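Local coordinates for guanine nucleotide exchange factor p115rhogef (Homo sapiens, PDB 1IAP), which probably couples heterotrimeric G-protein signalling to Rho activation, its N-terminal RGS-like domain, the part modelled here, being of the kind that binds G-protein alpha subunits, at residues 150-164 / 178-192. Sequence-based numbering, arbitrary orientation.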
ATOM      1  N   ARG A 150       2.708  -3.104  15.565  1.00 20.59           N
ATOM      2  CA  ARG A 150       2.186  -4.278  14.866  1.00 26.02           C
ATOM      3  C   ARG A 150       0.924  -4.823  15.533  1.00 19.52           C
ATOM      4  O   ARG A 150       0.033  -5.321  14.858  1.00 19.23           O
ATOM      5  CB  ARG A 150       3.237  -5.395  14.790  1.00 20.35           C
ATOM      6  CG  ARG A 150       4.511  -5.010  14.081  1.00 23.57           C
ATOM      7  CD  ARG A 150       5.414  -6.219  13.902  1.00 26.71           C
ATOM      8  NE  ARG A 150       6.756  -5.828  13.482  1.00 41.04           N
ATOM      9  CZ  ARG A 150       7.806  -5.771  14.297  1.00 38.39           C
ATOM     10  NH1 ARG A 150       7.670  -6.089  15.578  1.00 29.66           N
ATOM     11  NH2 ARG A 150       8.987  -5.380  13.834  1.00 44.51           N
ATOM     12  N   HIS A 151       0.857  -4.735  16.858  1.00 20.54           N
ATOM     13  CA  HIS A 151      -0.309  -5.221  17.594  1.00 23.44           C
ATOM     14  C   HIS A 151      -1.543  -4.412  17.218  1.00 26.38           C
ATOM     15  O   HIS A 151      -2.602  -4.972  16.919  1.00 20.59           O
ATOM     16  CB  HIS A 151      -0.070  -5.130  19.107  1.00 30.60           C
ATOM     17  CG  HIS A 151      -1.177  -5.709  19.934  1.00 37.27           C
ATOM     18  ND1 HIS A 151      -2.113  -4.929  20.578  1.00 47.62           N
ATOM     19  CD2 HIS A 151      -1.495  -6.993  20.224  1.00 47.48           C
ATOM     20  CE1 HIS A 151      -2.959  -5.706  21.229  1.00 45.52           C
ATOM     21  NE2 HIS A 151      -2.608  -6.963  21.031  1.00 46.01           N
ATOM     22  N   VAL A 152      -1.394  -3.090  17.240  1.00 16.61           N
ATOM     23  CA  VAL A 152      -2.479  -2.173  16.904  1.00 16.75           C
ATOM     24  C   VAL A 152      -2.912  -2.363  15.454  1.00 16.04           C
ATOM     25  O   VAL A 152      -4.106  -2.441  15.155  1.00 22.74           O
ATOM     26  CB  VAL A 152      -2.035  -0.703  17.136  1.00 17.04           C
ATOM     27  CG1 VAL A 152      -3.043   0.288  16.530  1.00 14.49           C
ATOM     28  CG2 VAL A 152      -1.871  -0.451  18.626  1.00 14.97           C
ATOM     29  N   ALA A 153      -1.938  -2.427  14.552  1.00 13.58           N
ATOM     30  CA  ALA A 153      -2.218  -2.610  13.134  1.00 13.21           C
ATOM     31  C   ALA A 153      -3.017  -3.884  12.885  1.00 17.30           C
ATOM     32  O   ALA A 153      -3.914  -3.902  12.052  1.00 14.86           O
ATOM     33  CB  ALA A 153      -0.919  -2.637  12.335  1.00 14.42           C
ATOM     34  N   GLU A 154      -2.698  -4.948  13.615  1.00 22.43           N
ATOM     35  CA  GLU A 154      -3.415  -6.211  13.461  1.00 20.94           C
ATOM     36  C   GLU A 154      -4.902  -6.033  13.759  1.00 19.15           C
ATOM     37  O   GLU A 154      -5.762  -6.496  13.003  1.00 20.36           O
ATOM     38  CB  GLU A 154      -2.810  -7.285  14.366  1.00 25.38           C
ATOM     39  CG  GLU A 154      -1.456  -7.772  13.879  1.00 37.67           C
ATOM     40  CD  GLU A 154      -0.719  -8.657  14.870  1.00 51.17           C
ATOM     41  OE1 GLU A 154      -1.294  -9.016  15.923  1.00 47.65           O
ATOM     42  OE2 GLU A 154       0.452  -8.992  14.582  1.00 47.40           O
ATOM     43  N   ARG A 155      -5.203  -5.317  14.835  1.00 21.36           N
ATOM     44  CA  ARG A 155      -6.585  -5.074  15.197  1.00 21.56           C
ATOM     45  C   ARG A 155      -7.279  -4.224  14.136  1.00 19.26           C
ATOM     46  O   ARG A 155      -8.446  -4.463  13.813  1.00 16.31           O
ATOM     47  CB  ARG A 155      -6.681  -4.389  16.566  1.00 22.76           C
ATOM     48  CG  ARG A 155      -8.113  -4.065  16.959  1.00 33.74           C
ATOM     49  CD  ARG A 155      -8.229  -3.600  18.396  1.00 42.33           C
ATOM     50  NE  ARG A 155      -9.559  -3.063  18.674  1.00 53.18           N
ATOM     51  CZ  ARG A 155      -9.834  -1.767  18.787  1.00 52.59           C
ATOM     52  NH1 ARG A 155      -8.869  -0.869  18.646  1.00 51.13           N
ATOM     53  NH2 ARG A 155     -11.075  -1.371  19.040  1.00 52.48           N
ATOM     54  N   LEU A 156      -6.566  -3.234  13.600  1.00 18.89           N
ATOM     55  CA  LEU A 156      -7.148  -2.366  12.581  1.00 16.39           C
ATOM     56  C   LEU A 156      -7.388  -3.156  11.299  1.00 19.11           C
ATOM     57  O   LEU A 156      -8.393  -2.954  10.635  1.00 14.69           O
ATOM     58  CB  LEU A 156      -6.258  -1.156  12.297  1.00 18.98           C
ATOM     59  CG  LEU A 156      -5.757  -0.305  13.471  1.00 30.78           C
ATOM     60  CD1 LEU A 156      -5.367   1.073  12.963  1.00 21.21           C
ATOM     61  CD2 LEU A 156      -6.803  -0.193  14.559  1.00 21.04           C
ATOM     62  N   LEU A 157      -6.477  -4.074  10.976  1.00 15.51           N
ATOM     63  CA  LEU A 157      -6.627  -4.903   9.776  1.00 20.20           C
ATOM     64  C   LEU A 157      -7.841  -5.822   9.917  1.00 17.83           C
ATOM     65  O   LEU A 157      -8.623  -5.993   8.978  1.00 20.54           O
ATOM     66  CB  LEU A 157      -5.364  -5.742   9.538  1.00 18.68           C
ATOM     67  CG  LEU A 157      -5.349  -6.619   8.271  1.00 18.86           C
ATOM     68  CD1 LEU A 157      -5.714  -5.791   7.052  1.00 18.44           C
ATOM     69  CD2 LEU A 157      -3.971  -7.245   8.094  1.00 26.57           C
ATOM     70  N   MET A 158      -7.994  -6.411  11.099  1.00 23.23           N
ATOM     71  CA  MET A 158      -9.115  -7.303  11.360  1.00 23.11           C
ATOM     72  C   MET A 158     -10.417  -6.535  11.181  1.00 20.71           C
ATOM     73  O   MET A 158     -11.366  -7.029  10.570  1.00 23.95           O
ATOM     74  CB  MET A 158      -9.020  -7.869  12.779  1.00 24.82           C
ATOM     75  CG  MET A 158     -10.183  -8.773  13.168  1.00 42.24           C
ATOM     76  SD  MET A 158     -10.013  -9.433  14.837  1.00 56.43           S
ATOM     77  CE  MET A 158      -8.975 -10.870  14.516  1.00 55.57           C
ATOM     78  N   HIS A 159     -10.433  -5.302  11.677  1.00 18.13           N
ATOM     79  CA  HIS A 159     -11.609  -4.455  11.575  1.00 18.00           C
ATOM     80  C   HIS A 159     -11.934  -4.083  10.130  1.00 22.34           C
ATOM     81  O   HIS A 159     -13.102  -4.064   9.743  1.00 25.47           O
ATOM     82  CB  HIS A 159     -11.428  -3.191  12.411  1.00 22.32           C
ATOM     83  CG  HIS A 159     -12.692  -2.414  12.607  1.00 25.01           C
ATOM     84  ND1 HIS A 159     -13.158  -1.504  11.683  1.00 35.83           N
ATOM     85  CD2 HIS A 159     -13.582  -2.406  13.626  1.00 30.72           C
ATOM     86  CE1 HIS A 159     -14.280  -0.967  12.125  1.00 28.51           C
ATOM     87  NE2 HIS A 159     -14.560  -1.498  13.302  1.00 36.95           N
ATOM     88  N   LEU A 160     -10.908  -3.800   9.332  1.00 20.85           N
ATOM     89  CA  LEU A 160     -11.123  -3.434   7.940  1.00 20.57           C
ATOM     90  C   LEU A 160     -11.710  -4.607   7.164  1.00 19.76           C
ATOM     91  O   LEU A 160     -12.598  -4.423   6.331  1.00 18.06           O
ATOM     92  CB  LEU A 160      -9.819  -2.952   7.297  1.00 22.15           C
ATOM     93  CG  LEU A 160      -9.912  -2.483   5.838  1.00 22.53           C
ATOM     94  CD1 LEU A 160     -11.081  -1.515   5.648  1.00 32.77           C
ATOM     95  CD2 LEU A 160      -8.618  -1.827   5.427  1.00 19.20           C
ATOM     96  N   GLU A 161     -11.236  -5.816   7.467  1.00 16.98           N
ATOM     97  CA  GLU A 161     -11.731  -7.014   6.800  1.00 23.36           C
ATOM     98  C   GLU A 161     -13.202  -7.252   7.132  1.00 27.07           C
ATOM     99  O   GLU A 161     -13.998  -7.648   6.267  1.00 21.03           O
ATOM    100  CB  GLU A 161     -10.906  -8.239   7.195  1.00 25.43           C
ATOM    101  CG  GLU A 161     -11.299  -9.488   6.416  1.00 41.00           C
ATOM    102  CD  GLU A 161     -10.457 -10.698   6.762  1.00 43.87           C
ATOM    103  OE1 GLU A 161      -9.225 -10.548   6.911  1.00 46.58           O
ATOM    104  OE2 GLU A 161     -11.032 -11.803   6.873  1.00 42.12           O
ATOM    105  N   GLU A 162     -13.560  -7.003   8.390  1.00 28.57           N
ATOM    106  CA  GLU A 162     -14.936  -7.173   8.836  1.00 24.47           C
ATOM    107  C   GLU A 162     -15.837  -6.204   8.079  1.00 28.31           C
ATOM    108  O   GLU A 162     -16.928  -6.578   7.650  1.00 35.01           O
ATOM    109  CB  GLU A 162     -15.049  -6.943  10.345  1.00 25.28           C
ATOM    110  CG  GLU A 162     -14.329  -8.002  11.169  1.00 27.39           C
ATOM    111  CD  GLU A 162     -14.470  -7.812  12.671  1.00 32.43           C
ATOM    112  OE1 GLU A 162     -14.656  -6.664  13.137  1.00 30.02           O
ATOM    113  OE2 GLU A 162     -14.380  -8.830  13.391  1.00 27.59           O
ATOM    114  N   MET A 163     -15.365  -4.972   7.897  1.00 18.27           N
ATOM    115  CA  MET A 163     -16.124  -3.946   7.183  1.00 22.61           C
ATOM    116  C   MET A 163     -15.776  -3.916   5.693  1.00 22.44           C
ATOM    117  O   MET A 163     -15.946  -2.891   5.022  1.00 17.69           O
ATOM    118  CB  MET A 163     -15.863  -2.569   7.796  1.00 27.26           C
ATOM    119  CG  MET A 163     -16.263  -2.449   9.259  1.00 37.43           C
ATOM    120  SD  MET A 163     -18.020  -2.771   9.540  1.00 39.30           S
ATOM    121  CE  MET A 163     -17.974  -4.462  10.182  1.00 33.81           C
ATOM    122  N   GLN A 164     -15.299  -5.049   5.183  1.00 22.17           N
ATOM    123  CA  GLN A 164     -14.900  -5.177   3.781  1.00 27.98           C
ATOM    124  C   GLN A 164     -15.902  -4.606   2.780  1.00 26.05           C
ATOM    125  O   GLN A 164     -15.517  -3.927   1.831  1.00 20.69           O
ATOM    126  CB  GLN A 164     -14.634  -6.644   3.443  1.00 29.69           C
ATOM    127  CG  GLN A 164     -14.148  -6.869   2.027  1.00 27.39           C
ATOM    128  CD  GLN A 164     -14.046  -8.331   1.658  1.00 36.48           C
ATOM    129  OE1 GLN A 164     -13.720  -9.174   2.493  1.00 41.80           O
ATOM    130  NE2 GLN A 164     -14.319  -8.640   0.398  1.00 33.00           N
ATOM    131  N   VAL A 178      -8.477  -5.892   0.259  1.00 19.12           N
ATOM    132  CA  VAL A 178      -8.133  -6.598   1.489  1.00 21.93           C
ATOM    133  C   VAL A 178      -6.895  -7.482   1.289  1.00 17.20           C
ATOM    134  O   VAL A 178      -5.979  -7.468   2.115  1.00 17.82           O
ATOM    135  CB  VAL A 178      -9.328  -7.418   2.020  1.00 24.27           C
ATOM    136  CG1 VAL A 178      -8.879  -8.371   3.126  1.00 21.00           C
ATOM    137  CG2 VAL A 178     -10.388  -6.472   2.554  1.00 25.01           C
ATOM    138  N   ASN A 179      -6.853  -8.212   0.175  1.00 21.45           N
ATOM    139  CA  ASN A 179      -5.709  -9.073  -0.140  1.00 19.69           C
ATOM    140  C   ASN A 179      -4.440  -8.237  -0.262  1.00 16.18           C
ATOM    141  O   ASN A 179      -3.386  -8.585   0.278  1.00 20.02           O
ATOM    142  CB  ASN A 179      -5.937  -9.810  -1.467  1.00 27.59           C
ATOM    143  CG  ASN A 179      -7.017 -10.862  -1.373  1.00 21.38           C
ATOM    144  OD1 ASN A 179      -7.397 -11.273  -0.283  1.00 24.60           O
ATOM    145  ND2 ASN A 179      -7.515 -11.309  -2.520  1.00 29.61           N
ATOM    146  N   ALA A 180      -4.549  -7.130  -0.987  1.00 20.03           N
ATOM    147  CA  ALA A 180      -3.422  -6.236  -1.205  1.00 12.60           C
ATOM    148  C   ALA A 180      -2.874  -5.679   0.102  1.00 22.57           C
ATOM    149  O   ALA A 180      -1.656  -5.655   0.313  1.00 19.55           O
ATOM    150  CB  ALA A 180      -3.826  -5.099  -2.140  1.00 19.05           C
ATOM    151  N   ILE A 181      -3.767  -5.216   0.975  1.00 12.35           N
ATOM    152  CA  ILE A 181      -3.333  -4.677   2.263  1.00 14.67           C
ATOM    153  C   ILE A 181      -2.744  -5.818   3.094  1.00 19.24           C
ATOM    154  O   ILE A 181      -1.682  -5.669   3.694  1.00 18.86           O
ATOM    155  CB  ILE A 181      -4.507  -3.991   3.015  1.00 16.90           C
ATOM    156  CG1 ILE A 181      -4.912  -2.715   2.269  1.00 22.39           C
ATOM    157  CG2 ILE A 181      -4.103  -3.644   4.439  1.00 17.50           C
ATOM    158  CD1 ILE A 181      -6.236  -2.121   2.713  1.00 21.61           C
ATOM    159  N   GLY A 182      -3.399  -6.973   3.055  1.00 16.16           N
ATOM    160  CA  GLY A 182      -2.917  -8.124   3.800  1.00 21.33           C
ATOM    161  C   GLY A 182      -1.498  -8.498   3.416  1.00 25.01           C
ATOM    162  O   GLY A 182      -0.646  -8.727   4.280  1.00 25.37           O
ATOM    163  N   LEU A 183      -1.228  -8.498   2.113  1.00 23.47           N
ATOM    164  CA  LEU A 183       0.088  -8.846   1.599  1.00 22.32           C
ATOM    165  C   LEU A 183       1.178  -7.925   2.130  1.00 24.75           C
ATOM    166  O   LEU A 183       2.212  -8.387   2.617  1.00 20.23           O
ATOM    167  CB  LEU A 183       0.082  -8.828   0.064  1.00 25.42           C
ATOM    168  CG  LEU A 183       1.340  -9.343  -0.644  1.00 26.16           C
ATOM    169  CD1 LEU A 183       1.538 -10.819  -0.323  1.00 29.56           C
ATOM    170  CD2 LEU A 183       1.201  -9.146  -2.143  1.00 29.41           C
ATOM    171  N   TYR A 184       0.932  -6.621   2.075  1.00 18.14           N
ATOM    172  CA  TYR A 184       1.916  -5.658   2.539  1.00 17.45           C
ATOM    173  C   TYR A 184       2.087  -5.653   4.059  1.00 17.72           C
ATOM    174  O   TYR A 184       3.198  -5.473   4.561  1.00 21.20           O
ATOM    175  CB  TYR A 184       1.581  -4.249   2.036  1.00 16.98           C
ATOM    176  CG  TYR A 184       2.683  -3.261   2.328  1.00 19.43           C
ATOM    177  CD1 TYR A 184       3.828  -3.212   1.532  1.00 17.94           C
ATOM    178  CD2 TYR A 184       2.611  -2.411   3.426  1.00 21.96           C
ATOM    179  CE1 TYR A 184       4.878  -2.345   1.830  1.00 22.77           C
ATOM    180  CE2 TYR A 184       3.657  -1.538   3.730  1.00 20.56           C
ATOM    181  CZ  TYR A 184       4.782  -1.512   2.928  1.00 23.67           C
ATOM    182  OH  TYR A 184       5.809  -0.650   3.221  1.00 24.42           O
ATOM    183  N   MET A 185       0.989  -5.819   4.791  1.00 17.24           N
ATOM    184  CA  MET A 185       1.052  -5.836   6.253  1.00 15.74           C
ATOM    185  C   MET A 185       1.898  -7.017   6.731  1.00 20.52           C
ATOM    186  O   MET A 185       2.665  -6.902   7.681  1.00 15.82           O
ATOM    187  CB  MET A 185      -0.356  -5.901   6.856  1.00 22.18           C
ATOM    188  CG  MET A 185      -1.085  -4.555   6.889  1.00 13.78           C
ATOM    189  SD  MET A 185      -0.235  -3.340   7.975  1.00 24.38           S
ATOM    190  CE  MET A 185      -0.357  -1.838   6.960  1.00 17.62           C
ATOM    191  N   ARG A 186       1.767  -8.144   6.042  1.00 19.86           N
ATOM    192  CA  ARG A 186       2.525  -9.352   6.364  1.00 24.72           C
ATOM    193  C   ARG A 186       4.018  -9.044   6.200  1.00 30.68           C
ATOM    194  O   ARG A 186       4.853  -9.540   6.954  1.00 28.63           O
ATOM    195  CB  ARG A 186       2.098 -10.463   5.413  1.00 27.71           C
ATOM    196  CG  ARG A 186       2.456 -11.866   5.831  1.00 43.16           C
ATOM    197  CD  ARG A 186       1.709 -12.848   4.942  1.00 50.47           C
ATOM    198  NE  ARG A 186       0.267 -12.604   4.993  1.00 50.33           N
ATOM    199  CZ  ARG A 186      -0.529 -12.515   3.930  1.00 51.21           C
ATOM    200  NH1 ARG A 186      -0.039 -12.653   2.703  1.00 52.23           N
ATOM    201  NH2 ARG A 186      -1.821 -12.272   4.097  1.00 51.71           N
ATOM    202  N   HIS A 187       4.325  -8.170   5.242  1.00 28.98           N
ATOM    203  CA  HIS A 187       5.693  -7.742   4.961  1.00 31.97           C
ATOM    204  C   HIS A 187       6.243  -6.906   6.123  1.00 32.41           C
ATOM    205  O   HIS A 187       7.450  -6.854   6.348  1.00 28.31           O
ATOM    206  CB  HIS A 187       5.718  -6.928   3.664  1.00 29.29           C
ATOM    207  CG  HIS A 187       7.072  -6.413   3.291  1.00 29.10           C
ATOM    208  ND1 HIS A 187       7.451  -5.104   3.493  1.00 32.36           N
ATOM    209  CD2 HIS A 187       8.133  -7.027   2.717  1.00 31.30           C
ATOM    210  CE1 HIS A 187       8.685  -4.933   3.057  1.00 36.00           C
ATOM    211  NE2 HIS A 187       9.122  -6.085   2.582  1.00 34.00           N
ATOM    212  N   LEU A 188       5.348  -6.242   6.852  1.00 30.04           N
ATOM    213  CA  LEU A 188       5.749  -5.428   7.994  1.00 29.96           C
ATOM    214  C   LEU A 188       5.721  -6.237   9.291  1.00 25.37           C
ATOM    215  O   LEU A 188       5.920  -5.689  10.372  1.00 27.72           O
ATOM    216  CB  LEU A 188       4.839  -4.203   8.132  1.00 25.50           C
ATOM    217  CG  LEU A 188       4.800  -3.214   6.964  1.00 27.09           C
ATOM    218  CD1 LEU A 188       3.836  -2.078   7.294  1.00 23.45           C
ATOM    219  CD2 LEU A 188       6.202  -2.672   6.680  1.00 34.08           C
ATOM    220  N   GLY A 189       5.468  -7.540   9.177  1.00 30.31           N
ATOM    221  CA  GLY A 189       5.424  -8.396  10.352  1.00 30.27           C
ATOM    222  C   GLY A 189       4.064  -8.429  11.027  1.00 34.58           C
ATOM    223  O   GLY A 189       3.910  -9.007  12.106  1.00 30.65           O
ATOM    224  N   VAL A 190       3.073  -7.810  10.389  1.00 27.82           N
ATOM    225  CA  VAL A 190       1.723  -7.763  10.932  1.00 34.46           C
ATOM    226  C   VAL A 190       0.977  -9.037  10.563  1.00 42.58           C
ATOM    227  O   VAL A 190       0.708  -9.301   9.389  1.00 44.51           O
ATOM    228  CB  VAL A 190       0.960  -6.516  10.425  1.00 25.11           C
ATOM    229  CG1 VAL A 190      -0.488  -6.519  10.913  1.00 25.73           C
ATOM    230  CG2 VAL A 190       1.667  -5.254  10.897  1.00 28.95           C
ATOM    231  N   ARG A 191       0.660  -9.828  11.583  1.00 48.79           N
ATOM    232  CA  ARG A 191      -0.043 -11.090  11.400  1.00 55.30           C
ATOM    233  C   ARG A 191      -1.479 -10.893  10.939  1.00 51.34           C
ATOM    234  O   ARG A 191      -2.211 -10.060  11.474  1.00 52.34           O
ATOM    235  CB  ARG A 191      -0.011 -11.904  12.696  1.00 61.46           C
ATOM    236  CG  ARG A 191       1.392 -12.142  13.222  1.00 66.96           C
ATOM    237  CD  ARG A 191       1.382 -12.910  14.528  1.00 73.32           C
ATOM    238  NE  ARG A 191       2.706 -12.922  15.147  1.00 77.50           N
ATOM    239  CZ  ARG A 191       3.090 -12.095  16.116  1.00 78.23           C
ATOM    240  NH1 ARG A 191       2.252 -11.182  16.589  1.00 75.12           N
ATOM    241  NH2 ARG A 191       4.319 -12.177  16.610  1.00 79.79           N
ATOM    242  N   THR A 192      -1.863 -11.660   9.926  1.00 54.55           N
ATOM    243  CA  THR A 192      -3.207 -11.600   9.364  1.00 57.35           C
ATOM    244  C   THR A 192      -4.119 -12.639  10.023  1.00 59.67           C
ATOM    245  O   THR A 192      -3.760 -13.840  10.009  1.00 55.59           O
ATOM    246  CB  THR A 192      -3.170 -11.822   7.834  1.00 57.71           C
ATOM    247  OG1 THR A 192      -2.419 -10.763   7.223  1.00 57.66           O
ATOM    248  CG2 THR A 192      -4.580 -11.855   7.246  1.00 59.07           C
TER
HETATM  249  O   HOH W   1      -5.174  -8.927  11.493  1.00 32.59           O
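Helices 150-162 and 178-187 run antiparallel at 167°, their axes 10.9 Å apart, and the chain leaving the second helix turns back along the outer side of the groove, V190 tucking in. That turn is a Schellman motif: G189, at positive phi, is its C-prime residue, with V190 N bonded to M185 O and G189 N to R186 O. R150 reaches alongside the turn with its chain extended from CG to NE, and NE, at the guanidinium edge, gives L188 O a somewhat bent hydrogen bond of 3.2 Å in the carbonyl plane.

V190 fits against helix 150-162 with both methyls: CG2 sits 4.0 Å from A153 CB, CG1 3.4 Å from E154 CG. E154 CG lies beside the backbone N (chi1 -72°), and the extended chain slides past V190 in the opposite direction. OE2 accepts from R191 N at 3.1 Å, met from above the carboxylate plane. The same OE2 makes a longer salt bridge to the poorly ordered R191 NH1, and a water links E154 O to R191 O. Replacing E154 by an alanine would probably leave R191 N without its acceptor, its guanidinium without a charged partner and V190 CG1 less covered.

Deeper in, L157 splits its methyls: CD1 meets I181 CG2 at 3.7 Å, and CD2 lies against M185 CB and T192 OG1. L160 CD2 meets I181 CD1 at 3.6 Å, the side chains crossing near a right angle, and I181 also packs on L22 of helix 15-28. At the far end V178 CG2 rests on Q164 CG; Q164 NE2 hydrogen-bonds S174 OG.

Apolar packing thus joins the helices within this all-helical RGS-like domain, while R150 holds the turn and E154 and a water tether the R191 backbone at the exposed edge.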